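Local coordinates for protein phosphoglycerol transferase (Streptococcus pyogenes, PDB 5U9Z) that probably transfers glycerol phosphate onto the rhamnose polysaccharide of the streptococcal cell wall, as a manganese-binding enzyme of the sulfatase and alkaline phosphatase superfamily, at residues I41-E46 / V264-D269. Sequence-based numbering, arbitrary orientation.
Sequences IYLLSE and VVFYGD. With MN (manganese (II) ion), chain C.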
loop_
_atom_site.group_PDB
_atom_site.type_symbol
_atom_site.label_atom_id
_atom_site.label_comp_id
_atom_site.label_asym_id
_atom_site.label_seq_id
_atom_site.Cartn_x
_atom_site.Cartn_y
_atom_site.Cartn_z
ATOM N N ILE A 41 6.183 -8.540 0.657
ATOM C CA ILE A 41 5.550 -8.119 1.901
ATOM C C ILE A 41 4.929 -6.749 1.655
ATOM O O ILE A 41 5.649 -5.758 1.474
ATOM C CB ILE A 41 6.554 -8.069 3.061
ATOM C CG1 ILE A 41 7.236 -9.432 3.237
ATOM C CG2 ILE A 41 5.858 -7.653 4.354
ATOM C CD1 ILE A 41 8.432 -9.404 4.153
ATOM N N TYR A 42 3.597 -6.689 1.630
ATOM C CA TYR A 42 2.880 -5.416 1.615
ATOM C C TYR A 42 2.681 -4.977 3.061
ATOM O O TYR A 42 1.969 -5.634 3.826
ATOM C CB TYR A 42 1.549 -5.537 0.878
ATOM C CG TYR A 42 1.663 -5.452 -0.631
ATOM C CD1 TYR A 42 2.877 -5.665 -1.272
ATOM C CD2 TYR A 42 0.556 -5.148 -1.414
ATOM C CE1 TYR A 42 2.981 -5.587 -2.646
ATOM C CE2 TYR A 42 0.653 -5.066 -2.789
ATOM C CZ TYR A 42 1.870 -5.288 -3.399
ATOM O OH TYR A 42 1.981 -5.209 -4.767
ATOM N N LEU A 43 3.317 -3.871 3.434
ATOM C CA LEU A 43 3.419 -3.446 4.827
ATOM C C LEU A 43 2.785 -2.064 4.967
ATOM O O LEU A 43 3.403 -1.047 4.629
ATOM C CB LEU A 43 4.880 -3.452 5.270
ATOM C CG LEU A 43 5.225 -3.269 6.747
ATOM C CD1 LEU A 43 4.417 -4.190 7.639
ATOM C CD2 LEU A 43 6.713 -3.535 6.934
ATOM N N LEU A 44 1.549 -2.035 5.461
ATOM C CA LEU A 44 0.827 -0.793 5.718
ATOM C C LEU A 44 1.204 -0.311 7.114
ATOM O O LEU A 44 0.792 -0.906 8.115
ATOM C CB LEU A 44 -0.679 -1.015 5.590
ATOM C CG LEU A 44 -1.605 0.206 5.577
ATOM C CD1 LEU A 44 -2.989 -0.201 5.081
ATOM C CD2 LEU A 44 -1.723 0.854 6.947
ATOM N N SER A 45 1.990 0.763 7.180
ATOM C CA SER A 45 2.416 1.343 8.454
ATOM C C SER A 45 1.393 2.402 8.852
ATOM O O SER A 45 1.406 3.523 8.335
ATOM C CB SER A 45 3.819 1.925 8.335
ATOM O OG SER A 45 4.309 2.352 9.597
ATOM N N GLU A 46 0.512 2.043 9.783
ATOM C CA GLU A 46 -0.622 2.882 10.154
ATOM C C GLU A 46 -0.177 4.291 10.527
ATOM O O GLU A 46 0.672 4.477 11.404
ATOM C CB GLU A 46 -1.375 2.229 11.320
ATOM C CG GLU A 46 -2.465 3.087 11.955
ATOM C CD GLU A 46 -3.526 3.509 10.965
ATOM O OE1 GLU A 46 -3.693 4.728 10.749
ATOM O OE2 GLU A 46 -4.183 2.618 10.394
ATOM N N VAL A 264 9.900 -5.601 -0.047
ATOM C CA VAL A 264 8.954 -4.995 0.883
ATOM C C VAL A 264 8.381 -3.738 0.242
ATOM O O VAL A 264 9.131 -2.896 -0.267
ATOM C CB VAL A 264 9.621 -4.660 2.229
ATOM C CG1 VAL A 264 8.638 -3.966 3.166
ATOM C CG2 VAL A 264 10.168 -5.923 2.875
ATOM N N VAL A 265 7.056 -3.616 0.271
ATOM C CA VAL A 265 6.355 -2.400 -0.129
ATOM C C VAL A 265 5.856 -1.754 1.158
ATOM O O VAL A 265 4.882 -2.214 1.763
ATOM C CB VAL A 265 5.208 -2.683 -1.107
ATOM C CG1 VAL A 265 4.432 -1.405 -1.402
ATOM C CG2 VAL A 265 5.747 -3.279 -2.402
ATOM N N PHE A 266 6.529 -0.685 1.575
ATOM C CA PHE A 266 6.272 0.002 2.834
ATOM C C PHE A 266 5.625 1.353 2.557
ATOM O O PHE A 266 6.066 2.087 1.667
ATOM C CB PHE A 266 7.588 0.193 3.597
ATOM C CG PHE A 266 7.432 0.731 4.995
ATOM C CD1 PHE A 266 7.391 2.095 5.232
ATOM C CD2 PHE A 266 7.370 -0.131 6.077
ATOM C CE1 PHE A 266 7.267 2.588 6.521
ATOM C CE2 PHE A 266 7.244 0.355 7.368
ATOM C CZ PHE A 266 7.195 1.714 7.590
ATOM N N TYR A 267 4.589 1.687 3.323
ATOM C CA TYR A 267 3.883 2.938 3.075
ATOM C C TYR A 267 2.966 3.258 4.245
ATOM O O TYR A 267 2.419 2.359 4.891
ATOM C CB TYR A 267 3.064 2.870 1.779
ATOM C CG TYR A 267 1.841 1.982 1.872
ATOM C CD1 TYR A 267 1.951 0.600 1.777
ATOM C CD2 TYR A 267 0.575 2.528 2.046
ATOM C CE1 TYR A 267 0.836 -0.213 1.860
ATOM C CE2 TYR A 267 -0.546 1.722 2.127
ATOM C CZ TYR A 267 -0.410 0.353 2.033
ATOM O OH TYR A 267 -1.524 -0.454 2.115
ATOM N N GLY A 268 2.799 4.554 4.499
ATOM C CA GLY A 268 1.773 5.022 5.413
ATOM C C GLY A 268 0.462 5.205 4.666
ATOM O O GLY A 268 0.434 5.710 3.546
ATOM N N ASP A 269 -0.629 4.764 5.293
ATOM C CA ASP A 269 -1.917 4.844 4.612
ATOM C C ASP A 269 -2.447 6.275 4.577
ATOM O O ASP A 269 -3.105 6.662 3.603
ATOM C CB ASP A 269 -2.927 3.896 5.267
ATOM C CG ASP A 269 -3.125 4.164 6.741
ATOM O OD1 ASP A 269 -2.234 4.770 7.368
ATOM O OD2 ASP A 269 -4.186 3.763 7.274
HETATM MN MN MN C . -5.141 4.016 9.124
HETATM O O HOH W 1 -6.891 4.202 10.592
#
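Leu43 meets Phe266 through a single branch: its CD2 methyl lies 3.6 Å from Phe266 CD2, at the edge of the ring and in its plane. Phe266 CZ, at the far end of the ring, is 3.5 Å from Ser45 CB, so the ring reaches two alternate residues of strand 41-45. Helices 228-256 and 181-191 cover this side of the sheet. On the other side, where helix 88-97 packs, the Leu44 side chain runs to the phenol end of Tyr267, with CD1 3.3 Å from Tyr267 OH. The Leu44 CA sits 4.2 Å from the ring centroid, 25° off the normal, a CH-pi contact over the face but displaced toward the rim. Tyr267 reaches it because chi1 of 72° sets CG between the backbone N and carbonyl carbon, turning the ring back across the neighbouring strand. Beside this pair, Tyr42 and Val265 point the same way, with Tyr42 CE1 against Val265 CG2.

The strands run nearly parallel at the middle of the mixed sheet of an alkaline phosphatase-type fold. Their pairing rests on alternating backbone bonds: Ile41 O accepts from Val265 N (2.8 Å), and Leu43 N then gives to Val265 O. The next bond, Tyr267 N to Leu43 O, is longer at 3.3 Å and more bent, before Ser45 N binds Tyr267 O more closely.

From within its strand, Leu44 CD2 reaches Asp269 CG. At the C-terminal ends, where active sites of this superfamily lie, the chains converge on manganese. Glu46 binds it with both OE1 and OE2, whereas Asp269 gives only OD2 (2.1 Å); its OD1 accepts instead from Ser47 N. Glu46 OE2 and Asp269 OD2 are 3.3 Å apart because both bind the cation; the carboxylate planes stand 80° apart. Thr88, His270 and a water complete the site.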